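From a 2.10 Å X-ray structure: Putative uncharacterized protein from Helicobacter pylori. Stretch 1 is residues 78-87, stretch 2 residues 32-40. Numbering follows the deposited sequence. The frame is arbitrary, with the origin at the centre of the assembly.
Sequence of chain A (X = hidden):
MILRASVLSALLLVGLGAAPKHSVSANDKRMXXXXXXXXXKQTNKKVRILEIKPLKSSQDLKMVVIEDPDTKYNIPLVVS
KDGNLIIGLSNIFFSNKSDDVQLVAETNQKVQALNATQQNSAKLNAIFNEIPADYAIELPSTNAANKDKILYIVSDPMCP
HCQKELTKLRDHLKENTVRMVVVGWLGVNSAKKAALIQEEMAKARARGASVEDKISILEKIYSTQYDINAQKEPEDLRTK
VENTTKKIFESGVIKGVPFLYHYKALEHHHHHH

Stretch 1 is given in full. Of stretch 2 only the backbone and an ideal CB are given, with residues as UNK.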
# COMPACT_ATOMS: atom_id res chain seq x y z
N VAL A 78 -14.28 -5.72 -20.86
CA VAL A 78 -14.60 -6.46 -22.09
C VAL A 78 -15.96 -7.12 -21.86
O VAL A 78 -16.18 -7.77 -20.83
CB VAL A 78 -13.46 -7.46 -22.47
CG1 VAL A 78 -13.89 -8.38 -23.60
CG2 VAL A 78 -12.22 -6.69 -22.92
N VAL A 79 -16.86 -6.93 -22.81
CA VAL A 79 -18.25 -7.36 -22.68
C VAL A 79 -18.70 -8.15 -23.93
O VAL A 79 -18.40 -7.75 -25.06
CB VAL A 79 -19.19 -6.14 -22.43
CG1 VAL A 79 -20.65 -6.56 -22.37
CG2 VAL A 79 -18.80 -5.38 -21.15
N SER A 80 -19.39 -9.26 -23.72
CA SER A 80 -19.96 -10.02 -24.85
C SER A 80 -21.07 -9.23 -25.57
O SER A 80 -21.59 -8.24 -25.04
CB SER A 80 -20.48 -11.39 -24.40
OG SER A 80 -21.51 -11.26 -23.44
N LYS A 81 -21.39 -9.68 -26.79
CA LYS A 81 -22.44 -9.08 -27.62
C LYS A 81 -23.80 -8.98 -26.93
O LYS A 81 -24.48 -7.96 -27.03
CB LYS A 81 -22.62 -9.90 -28.92
CG LYS A 81 -21.75 -9.45 -30.07
CD LYS A 81 -22.21 -10.12 -31.37
CE LYS A 81 -21.50 -9.53 -32.60
NZ LYS A 81 -22.00 -8.16 -32.94
N ASP A 82 -24.20 -10.05 -26.25
CA ASP A 82 -25.48 -10.04 -25.56
C ASP A 82 -25.43 -9.32 -24.19
O ASP A 82 -26.45 -9.18 -23.53
CB ASP A 82 -26.04 -11.46 -25.44
CG ASP A 82 -25.13 -12.38 -24.65
OD1 ASP A 82 -25.50 -13.57 -24.52
OD2 ASP A 82 -24.07 -11.94 -24.14
N GLY A 83 -24.25 -8.85 -23.78
CA GLY A 83 -24.08 -8.15 -22.51
C GLY A 83 -24.14 -9.04 -21.28
O GLY A 83 -24.26 -8.54 -20.15
N ASN A 84 -24.03 -10.36 -21.48
CA ASN A 84 -24.16 -11.34 -20.41
C ASN A 84 -22.86 -11.78 -19.76
O ASN A 84 -22.88 -12.48 -18.75
CB ASN A 84 -24.92 -12.57 -20.91
CG ASN A 84 -26.42 -12.32 -20.98
OD1 ASN A 84 -27.00 -11.71 -20.08
ND2 ASN A 84 -27.04 -12.79 -22.05
N LEU A 85 -21.72 -11.41 -20.35
CA LEU A 85 -20.41 -11.71 -19.79
C LEU A 85 -19.59 -10.42 -19.75
O LEU A 85 -19.51 -9.68 -20.72
CB LEU A 85 -19.69 -12.80 -20.60
CG LEU A 85 -18.22 -13.13 -20.28
CD1 LEU A 85 -18.06 -13.74 -18.88
CD2 LEU A 85 -17.66 -14.06 -21.34
N ILE A 86 -19.03 -10.13 -18.58
CA ILE A 86 -18.40 -8.85 -18.33
C ILE A 86 -17.12 -9.15 -17.58
O ILE A 86 -17.14 -9.75 -16.50
CB ILE A 86 -19.34 -7.95 -17.48
CG1 ILE A 86 -20.57 -7.52 -18.30
CG2 ILE A 86 -18.61 -6.71 -16.96
CD1 ILE A 86 -21.88 -7.47 -17.53
N ILE A 87 -16.00 -8.72 -18.15
CA ILE A 87 -14.68 -8.95 -17.58
C ILE A 87 -13.97 -7.61 -17.45
O ILE A 87 -13.89 -6.85 -18.42
CB ILE A 87 -13.84 -9.92 -18.46
CG1 ILE A 87 -14.59 -11.24 -18.62
CG2 ILE A 87 -12.45 -10.18 -17.84
CD1 ILE A 87 -14.19 -12.04 -19.86
N UNK A 32 -26.32 -0.76 -23.76
CA UNK A 32 -26.78 -2.12 -23.51
C UNK A 32 -27.44 -2.30 -22.17
O UNK A 32 -26.81 -2.27 -21.14
CB UNK A 32 -25.61 -3.09 -23.62
N UNK A 33 -28.73 -2.51 -22.19
CA UNK A 33 -29.45 -2.68 -20.97
C UNK A 33 -29.06 -3.96 -20.29
O UNK A 33 -29.10 -4.05 -19.09
CB UNK A 33 -30.96 -2.65 -21.23
N UNK A 34 -28.69 -4.97 -21.06
CA UNK A 34 -28.40 -6.21 -20.42
C UNK A 34 -27.18 -6.18 -19.51
O UNK A 34 -27.21 -6.73 -18.43
CB UNK A 34 -28.22 -7.29 -21.49
N UNK A 35 -26.12 -5.55 -19.95
CA UNK A 35 -24.93 -5.48 -19.14
C UNK A 35 -25.20 -4.69 -17.88
O UNK A 35 -24.83 -5.10 -16.83
CB UNK A 35 -23.77 -4.86 -19.93
N UNK A 36 -25.87 -3.57 -18.02
CA UNK A 36 -26.24 -2.75 -16.90
C UNK A 36 -27.04 -3.54 -15.90
O UNK A 36 -26.87 -3.43 -14.73
CB UNK A 36 -27.03 -1.52 -17.37
N UNK A 37 -27.93 -4.36 -16.40
CA UNK A 37 -28.80 -5.10 -15.54
C UNK A 37 -28.08 -6.27 -14.89
O UNK A 37 -28.32 -6.58 -13.76
CB UNK A 37 -30.02 -5.59 -16.33
N UNK A 38 -27.17 -6.88 -15.61
CA UNK A 38 -26.40 -7.94 -15.04
C UNK A 38 -25.55 -7.42 -13.89
O UNK A 38 -25.45 -8.04 -12.88
CB UNK A 38 -25.53 -8.60 -16.11
N UNK A 39 -24.98 -6.26 -14.05
CA UNK A 39 -24.17 -5.70 -13.00
C UNK A 39 -25.03 -5.27 -11.84
O UNK A 39 -24.71 -5.53 -10.72
CB UNK A 39 -23.35 -4.52 -13.52
N UNK A 40 -26.13 -4.61 -12.12
CA UNK A 40 -27.00 -4.17 -11.06
C UNK A 40 -27.44 -5.27 -10.11
O UNK A 40 -27.40 -5.08 -8.94
CB UNK A 40 -28.24 -3.50 -11.67

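Residues 33-40 form a helix that lies over the hairpin of stretch 1, where a type I turn runs from Ser 80 to Gly 83.

At position 32 the CA-to-CB bond points toward the turn, and the ideal CB lies 5.4 Å from Gly 83 CA. Glycine leaves room there, and the carbonyl of Lys 81 is exposed to a donor. A medium or long polar side chain would suit. The residue is Gln 32, which extends along the turn. Its amide is probably turned over in the model.

Position 33 has nothing of stretch 1 within 5.5 Å of its ideal CB. Many residues would do; it is Asp 33.

Position 34 points toward the turn. Its ideal CB is 3.3 Å from Asp 82 O, which is tight, and 4.8 Å from Asn 84 OD1. Two acceptors favour a short side chain with a donor: Asn, Ser or Thr, perhaps Gln. It is Asn 34. Its ND2 donates to Asp 82 O at 2.8 Å and to Asn 84 OD1 at 2.4 Å, the latter very short. A water bridges the two side chains, donating to Asn 34 OD1 (3.1 Å) and to Asn 84 OD1 (2.8 Å).

Position 35 points sideways. Its CA makes a CA-H...O contact with Gly 83 O at 3.3 Å. The ideal CB is 4.0 Å from Ile 86 CD1 and 4.3 Å from Val 79 CG1, so an apolar residue fits: Leu, Ile, Val or Met. It is Leu 35, whose CD2 meets Val 79 CG1 at 4.1 Å and whose CB meets Ile 86 CD1 at 3.9 Å.

Position 36 points away, and stretch 1 sets no demand. It is Val 36.

Position 37 points sideways with no neighbour in stretch 1 near its ideal CB. Many residues would do. It is Ser 37.

Position 38 points toward the hairpin. Its ideal CB is 4.1 Å from Ile 86 CD1 and 4.2 Å from Gly 83 O. A compact apolar side chain, Val, Ala or Ile, suits it. It is Val 38: CG1 packs 4.1 Å from Ile 86 CD1, and CG2 lies 3.8 Å from Gly 83 O.

Position 39 points sideways, 5.2 Å from Ile 86 CD1 at its ideal CB. Ile, Leu or Met could reach back. It is Ile 39, whose CG1 sits 4.0 Å from Ile 86 CD1.

Position 40 is out of reach, and stretch 1 leaves the choice open. It is Glu 40, which touches a crystal neighbour.

Stretch 2 (32-40) QDNLVSVIE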
# COMPACT_ATOMS: atom_id res chain seq x y z
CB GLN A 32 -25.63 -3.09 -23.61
CG GLN A 32 -26.03 -4.51 -23.66
CD GLN A 32 -25.95 -5.08 -25.05
OE1 GLN A 32 -24.87 -5.37 -25.56
NE2 GLN A 32 -27.10 -5.23 -25.69
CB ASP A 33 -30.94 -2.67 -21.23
CG ASP A 33 -31.40 -1.35 -21.75
OD1 ASP A 33 -31.12 -0.34 -21.10
OD2 ASP A 33 -32.04 -1.32 -22.83
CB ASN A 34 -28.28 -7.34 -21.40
CG ASN A 34 -28.42 -8.66 -20.74
OD1 ASN A 34 -29.34 -8.89 -20.00
ND2 ASN A 34 -27.48 -9.53 -21.00
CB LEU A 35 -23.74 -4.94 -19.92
CG LEU A 35 -23.34 -3.48 -19.88
CD1 LEU A 35 -22.61 -3.16 -18.67
CD2 LEU A 35 -22.50 -3.18 -21.05
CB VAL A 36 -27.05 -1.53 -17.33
CG1 VAL A 36 -27.55 -0.80 -16.16
CG2 VAL A 36 -26.22 -0.61 -18.13
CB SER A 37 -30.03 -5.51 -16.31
OG SER A 37 -30.37 -6.83 -16.07
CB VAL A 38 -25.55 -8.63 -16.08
CG1 VAL A 38 -24.69 -9.61 -15.44
CG2 VAL A 38 -26.40 -9.28 -17.09
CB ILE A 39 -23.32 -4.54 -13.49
CG1 ILE A 39 -22.16 -5.07 -14.30
CG2 ILE A 39 -22.75 -3.79 -12.35
CD1 ILE A 39 -21.55 -4.07 -15.18
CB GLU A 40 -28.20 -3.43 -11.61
CG GLU A 40 -28.77 -2.54 -10.59
CD GLU A 40 -29.95 -1.76 -11.06
OE1 GLU A 40 -30.58 -2.15 -12.04
OE2 GLU A 40 -30.24 -0.77 -10.44
O HOH W 1 -29.41 -11.65 -18.62
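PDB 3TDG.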